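Local coordinates for MoaF-like domain-containing protein (Burkholderia vietnamiensis, PDB 5HAL) that is of unknown function, named a putative beta-lactamase, but folds as a small calycin-type beta-barrel that may, like its relatives, bind a small ligand, at residues Arg14-Ala19 against Val59-Gln64; Thr31-Tyr36 against Ala46-Pro51. All blocks are in the same frame, centred on the assembly; numbering follows the deposited sequence. Where two conformers were deposited one is given.

Contact 1 (Arg14-Ala19 against Val59-Gln64)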
loop_
_atom_site.group_PDB
_atom_site.type_symbol
_atom_site.label_atom_id
_atom_site.label_comp_id
_atom_site.label_asym_id
_atom_site.label_seq_id
_atom_site.Cartn_x
_atom_site.Cartn_y
_atom_site.Cartn_z
ATOM N N ARG A 14 0.677 -10.948 16.579
ATOM C CA ARG A 14 -0.144 -9.812 16.169
ATOM C C ARG A 14 -0.374 -9.843 14.658
ATOM O O ARG A 14 0.590 -9.788 13.882
ATOM C CB ARG A 14 0.548 -8.517 16.594
ATOM C CG ARG A 14 -0.023 -7.236 16.014
ATOM C CD ARG A 14 0.781 -6.014 16.480
ATOM N NE ARG A 14 0.101 -4.756 16.169
ATOM C CZ ARG A 14 0.526 -3.857 15.283
ATOM N NH1 ARG A 14 1.656 -4.051 14.610
ATOM N NH2 ARG A 14 -0.182 -2.753 15.076
ATOM N N ARG A 15 -1.641 -9.936 14.236
ATOM C CA ARG A 15 -1.972 -9.954 12.811
ATOM C C ARG A 15 -2.934 -8.825 12.467
ATOM O O ARG A 15 -3.937 -8.637 13.169
ATOM C CB ARG A 15 -2.605 -11.295 12.377
ATOM C CG ARG A 15 -1.693 -12.516 12.425
ATOM C CD ARG A 15 -0.569 -12.459 11.390
ATOM N NE ARG A 15 0.214 -13.696 11.382
ATOM C CZ ARG A 15 1.203 -13.970 12.234
ATOM N NH1 ARG A 15 1.542 -13.095 13.175
ATOM N NH2 ARG A 15 1.855 -15.123 12.151
ATOM N N PRO A 16 -2.682 -8.081 11.395
ATOM C CA PRO A 16 -3.653 -7.090 10.923
ATOM C C PRO A 16 -4.844 -7.780 10.292
ATOM O O PRO A 16 -4.720 -8.913 9.805
ATOM C CB PRO A 16 -2.860 -6.291 9.882
ATOM C CG PRO A 16 -1.892 -7.297 9.337
ATOM C CD PRO A 16 -1.502 -8.161 10.515
ATOM N N PRO A 17 -6.018 -7.138 10.285
ATOM C CA PRO A 17 -7.198 -7.808 9.728
ATOM C C PRO A 17 -7.088 -8.034 8.243
ATOM O O PRO A 17 -7.807 -8.888 7.716
ATOM C CB PRO A 17 -8.353 -6.853 10.057
ATOM C CG PRO A 17 -7.752 -5.747 10.886
ATOM C CD PRO A 17 -6.296 -5.743 10.670
ATOM N N PHE A 18 -6.202 -7.311 7.555
ATOM C CA PHE A 18 -6.015 -7.475 6.121
ATOM C C PHE A 18 -4.947 -8.510 5.766
ATOM O O PHE A 18 -4.643 -8.685 4.579
ATOM C CB PHE A 18 -5.689 -6.120 5.472
ATOM C CG PHE A 18 -4.681 -5.288 6.223
ATOM C CD1 PHE A 18 -5.094 -4.324 7.140
ATOM C CD2 PHE A 18 -3.315 -5.444 5.990
ATOM C CE1 PHE A 18 -4.159 -3.542 7.816
ATOM C CE2 PHE A 18 -2.372 -4.669 6.675
ATOM C CZ PHE A 18 -2.793 -3.715 7.577
ATOM N N ALA A 19 -4.396 -9.223 6.745
ATOM C CA ALA A 19 -3.405 -10.250 6.433
ATOM C C ALA A 19 -4.042 -11.370 5.613
ATOM O O ALA A 19 -5.202 -11.728 5.819
ATOM C CB ALA A 19 -2.790 -10.822 7.718
ATOM N N VAL A 59 7.989 -6.086 0.413
ATOM C CA VAL A 59 8.439 -5.175 1.451
ATOM C C VAL A 59 8.003 -5.683 2.819
ATOM O O VAL A 59 7.075 -6.489 2.951
ATOM C CB VAL A 59 7.916 -3.740 1.216
ATOM C CG1 VAL A 59 8.439 -3.200 -0.120
ATOM C CG2 VAL A 59 6.373 -3.691 1.267
ATOM N N GLU A 60 8.730 -5.234 3.842
ATOM C CA GLU A 60 8.280 -5.303 5.230
ATOM C C GLU A 60 7.533 -4.018 5.549
ATOM O O GLU A 60 8.005 -2.935 5.214
ATOM C CB GLU A 60 9.455 -5.434 6.209
ATOM C CG GLU A 60 10.420 -6.573 5.977
ATOM C CD GLU A 60 11.751 -6.130 5.397
ATOM O OE1 GLU A 60 12.343 -6.938 4.646
ATOM O OE2 GLU A 60 12.209 -4.989 5.678
ATOM N N TYR A 61 6.392 -4.126 6.231
ATOM C CA TYR A 61 5.628 -2.927 6.561
ATOM C C TYR A 61 5.301 -2.899 8.048
ATOM O O TYR A 61 5.328 -3.922 8.733
ATOM C CB TYR A 61 4.326 -2.837 5.736
ATOM C CG TYR A 61 3.346 -3.944 6.059
ATOM C CD1 TYR A 61 3.420 -5.176 5.418
ATOM C CD2 TYR A 61 2.348 -3.761 7.020
ATOM C CE1 TYR A 61 2.519 -6.203 5.724
ATOM C CE2 TYR A 61 1.446 -4.784 7.337
ATOM C CZ TYR A 61 1.539 -5.998 6.692
ATOM O OH TYR A 61 0.646 -6.997 7.008
ATOM N N THR A 62 4.986 -1.702 8.533
ATOM C CA THR A 62 4.340 -1.494 9.819
ATOM C C THR A 62 2.898 -1.077 9.573
ATOM O O THR A 62 2.553 -0.576 8.501
ATOM C CB THR A 62 5.059 -0.410 10.647
ATOM O OG1 THR A 62 5.024 0.848 9.944
ATOM C CG2 THR A 62 6.524 -0.808 10.889
ATOM N N TRP A 63 2.050 -1.302 10.568
ATOM C CA TRP A 63 0.647 -0.926 10.466
ATOM C C TRP A 63 0.165 -0.520 11.847
ATOM O O TRP A 63 0.576 -1.117 12.845
ATOM C CB TRP A 63 -0.215 -2.075 9.919
ATOM C CG TRP A 63 -0.296 -3.260 10.846
ATOM C CD1 TRP A 63 0.622 -4.265 10.973
ATOM C CD2 TRP A 63 -1.357 -3.570 11.762
ATOM N NE1 TRP A 63 0.200 -5.180 11.915
ATOM C CE2 TRP A 63 -1.016 -4.780 12.409
ATOM C CE3 TRP A 63 -2.565 -2.947 12.094
ATOM C CZ2 TRP A 63 -1.831 -5.368 13.383
ATOM C CZ3 TRP A 63 -3.383 -3.535 13.061
ATOM C CH2 TRP A 63 -3.011 -4.736 13.693
ATOM N N GLN A 64 -0.693 0.505 11.900
ATOM C CA GLN A 64 -1.298 0.982 13.144
ATOM C C GLN A 64 -2.717 1.432 12.840
ATOM O O GLN A 64 -2.945 2.113 11.829
ATOM C CB GLN A 64 -0.536 2.171 13.762
ATOM C CG GLN A 64 0.970 2.007 13.833
ATOM C CD GLN A 64 1.390 0.966 14.859
ATOM O OE1 GLN A 64 0.620 0.621 15.759
ATOM N NE2 GLN A 64 2.614 0.452 14.722
HETATM O O HOH W 1 1.571 -7.759 12.302
HETATM O O HOH W 2 3.339 -2.925 12.658
#

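Contact 2 (Thr31-Tyr36 against Ala46-Pro51)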
loop_
_atom_site.group_PDB
_atom_site.type_symbol
_atom_site.label_atom_id
_atom_site.label_comp_id
_atom_site.label_asym_id
_atom_site.label_seq_id
_atom_site.Cartn_x
_atom_site.Cartn_y
_atom_site.Cartn_z
ATOM N N THR A 31 -2.294 2.314 -10.862
ATOM C CA THR A 31 -3.067 1.207 -10.316
ATOM C C THR A 31 -2.097 0.154 -9.815
ATOM O O THR A 31 -1.114 -0.163 -10.491
ATOM C CB THR A 31 -4.008 0.591 -11.351
ATOM O OG1 THR A 31 -4.934 1.580 -11.803
ATOM C CG2 THR A 31 -4.783 -0.583 -10.749
ATOM N N ALA A 32 -2.362 -0.376 -8.625
ATOM C CA ALA A 32 -1.476 -1.374 -8.050
ATOM C C ALA A 32 -2.286 -2.382 -7.251
ATOM O O ALA A 32 -3.416 -2.119 -6.830
ATOM C CB ALA A 32 -0.407 -0.735 -7.158
ATOM N N LEU A 33 -1.685 -3.547 -7.059
ATOM C CA LEU A 33 -2.192 -4.569 -6.158
ATOM C C LEU A 33 -1.298 -4.579 -4.926
ATOM O O LEU A 33 -0.071 -4.550 -5.059
ATOM C CB LEU A 33 -2.199 -5.944 -6.841
ATOM C CG LEU A 33 -3.095 -6.146 -8.062
ATOM C CD1 LEU A 33 -2.782 -7.474 -8.779
ATOM C CD2 LEU A 33 -4.543 -6.157 -7.623
ATOM N N ASN A 34 -1.903 -4.578 -3.728
ATOM C CA ASN A 34 -1.163 -4.757 -2.476
ATOM C C ASN A 34 -1.616 -6.092 -1.880
ATOM O O ASN A 34 -2.776 -6.229 -1.470
ATOM C CB ASN A 34 -1.399 -3.615 -1.471
ATOM C CG ASN A 34 -1.050 -2.210 -2.011
ATOM O OD1 ASN A 34 -1.538 -1.210 -1.477
ATOM N ND2 ASN A 34 -0.219 -2.131 -3.045
ATOM N N ALA A 35 -0.705 -7.072 -1.819
ATOM C CA ALA A 35 -1.030 -8.434 -1.401
ATOM C C ALA A 35 -0.363 -8.699 -0.061
ATOM O O ALA A 35 0.857 -8.874 0.004
ATOM C CB ALA A 35 -0.572 -9.466 -2.430
ATOM N N TYR A 36 -1.160 -8.761 0.995
ATOM C CA TYR A 36 -0.639 -8.933 2.342
ATOM C C TYR A 36 -0.476 -10.413 2.650
ATOM O O TYR A 36 -1.458 -11.165 2.677
ATOM C CB TYR A 36 -1.549 -8.241 3.356
ATOM C CG TYR A 36 -1.481 -6.749 3.141
ATOM C CD1 TYR A 36 -0.451 -6.001 3.703
ATOM C CD2 TYR A 36 -2.395 -6.099 2.311
ATOM C CE1 TYR A 36 -0.358 -4.637 3.480
ATOM C CE2 TYR A 36 -2.316 -4.726 2.083
ATOM C CZ TYR A 36 -1.288 -4.004 2.675
ATOM O OH TYR A 36 -1.179 -2.652 2.461
ATOM N N ALA A 46 2.236 -5.234 -7.009
ATOM C CA ALA A 46 2.380 -5.283 -8.457
ATOM C C ALA A 46 1.725 -4.035 -9.027
ATOM O O ALA A 46 0.535 -3.799 -8.804
ATOM C CB ALA A 46 1.749 -6.550 -9.047
ATOM N N ILE A 47 2.502 -3.227 -9.734
ATOM C CA ILE A 47 1.967 -2.056 -10.418
ATOM C C ILE A 47 1.408 -2.505 -11.762
ATOM O O ILE A 47 2.145 -3.006 -12.616
ATOM C CB ILE A 47 3.052 -0.987 -10.591
ATOM C CG1 ILE A 47 3.614 -0.607 -9.220
ATOM C CG2 ILE A 47 2.500 0.234 -11.337
ATOM C CD1 ILE A 47 4.675 0.467 -9.280
ATOM N N THR A 48 0.101 -2.343 -11.947
ATOM C CA THR A 48 -0.577 -2.863 -13.124
ATOM C C THR A 48 -1.003 -1.780 -14.103
ATOM O O THR A 48 -1.559 -2.108 -15.156
ATOM C CB THR A 48 -1.809 -3.685 -12.714
ATOM O OG1 THR A 48 -2.801 -2.816 -12.154
ATOM C CG2 THR A 48 -1.435 -4.753 -11.686
ATOM N N ASP A 49 -0.764 -0.508 -13.794
ATOM C CA ASP A 49 -1.175 0.557 -14.697
ATOM C C ASP A 49 -0.345 1.804 -14.418
ATOM O O ASP A 49 0.044 2.069 -13.278
ATOM C CB ASP A 49 -2.674 0.850 -14.557
ATOM C CG ASP A 49 -3.290 1.392 -15.832
ATOM O OD1 ASP A 49 -2.626 1.348 -16.893
ATOM O OD2 ASP A 49 -4.450 1.853 -15.773
ATOM N N GLY A 50 -0.070 2.561 -15.471
ATOM C CA GLY A 50 0.724 3.757 -15.342
ATOM C C GLY A 50 2.136 3.537 -15.839
ATOM O O GLY A 50 2.484 2.460 -16.325
ATOM N N PRO A 51 2.988 4.559 -15.708
ATOM C CA PRO A 51 4.327 4.479 -16.305
ATOM C C PRO A 51 5.226 3.434 -15.671
ATOM O O PRO A 51 6.253 3.092 -16.267
ATOM C CB PRO A 51 4.886 5.890 -16.094
ATOM C CG PRO A 51 4.174 6.388 -14.886
ATOM C CD PRO A 51 2.782 5.826 -14.987
#

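Contact 1 (Arg14-Ala19 against Val59-Gln64)
Trp-63 is sandwiched between two residues of the N-terminal loop, Pro-16 on one indole face and Arg-14 on the other. The Pro-16 side is the buried one. Its CB makes a CH-pi contact 3.6 Å from the centroid of the six-membered ring, and proline suits the place because its compact, rigid ring holds CB and its C-H bonds over the face. Phe-18, also buried, points its edge at the face of the five-membered ring, with planes at 79°, and its CZ lies 3.8 Å from Trp-63 CB. Pro-16 CG also meets Tyr-61 OH at 3.5 Å, tip to tip.

The Arg-14 side is just as closely stacked, but exposed and poorly ordered. With CG anti to the backbone N (chi1 168°) and the chain extended as far as NE, the guanidinium lies almost flat on the indole, the two planes 4° apart and CZ 3.7 Å from the six-ring centroid, a cation-pi stack. Arg-14 NH2 donates to Trp-63 O at 2.9 Å; with the water linking NH1 to Trp-63 N, this favours that rotation of the group. Another water links Trp-63 NE1 to Arg-14 O. The N-terminal loop, ending in a type I turn (Pro-16 to Ala-19), thus packs through Arg-14, Pro-16 and Phe-18 on strand 56-67 of a closed, calycin-type antiparallel barrel.

Contact 2 (Thr31-Tyr36 against Ala46-Pro51)
A classic beta bulge interrupts the antiparallel hairpin of strands 30-36 and 42-49, with Thr-48 and Asp-49 both facing Thr-31. Thr-31 O takes two N-H groups, from Thr-48 N at 2.9 Å and, weakly, from Asp-49 N at 3.3 Å. The extra residue shifts the register by one, and Thr-31 N closes the pair with a weak bond to Asp-49 O.

Beyond the bulge the pairing is regular. Leu-33 and Ala-46 form a hydrogen-bonded pair, Leu-33 N giving to Ala-46 O at 2.8 Å and Ala-46 N returning a bond to Leu-33 O. Between the bulge and that pair, Ala-32 and Ile-47 make a non-hydrogen-bonded pair, their CA atoms 4.2 Å apart; a small side chain suits the buried position of Ala-32, whose CA adds a C-H...O contact to Ala-46 O.

Gly-50 follows the bulge with a positive phi of 103°, where a side chain would press on the preceding carbonyl, so glycine suits it. Beta-branched Thr-31 suits the extended strand and supplies both a methyl and a hydroxyl. Its CG2, anti to its own backbone N (chi1 -61° for OG1), is thereby carried to 3.3 Å from Thr-48 OG1, while Thr-31 CB lies 3.5 Å from Asp-49 CB.

Overall arrangement
The contacts lie about 18 Å apart, centre to centre, on opposite sides of the chain's centre, and both belong to one closed antiparallel barrel of eight strands in simple up-and-down order. Contact 1 fastens the N-terminal loop to strand 56-67; contact 2 joins strand 30-36 to strand 42-49, the neighbour of 56-67 in the sheet. Tyr-36, at the far end of 31-36, bridges them: its CB is 3.4 Å from Phe-18 O, its CD1 3.6 Å from Tyr-61 CZ, and its ring meets both aromatic rings edge-to-face. A bound 1,2-ethanediol, probably from the crystallisation liquor, lies about 6 Å from the Ile-47 side chain; no active site is established.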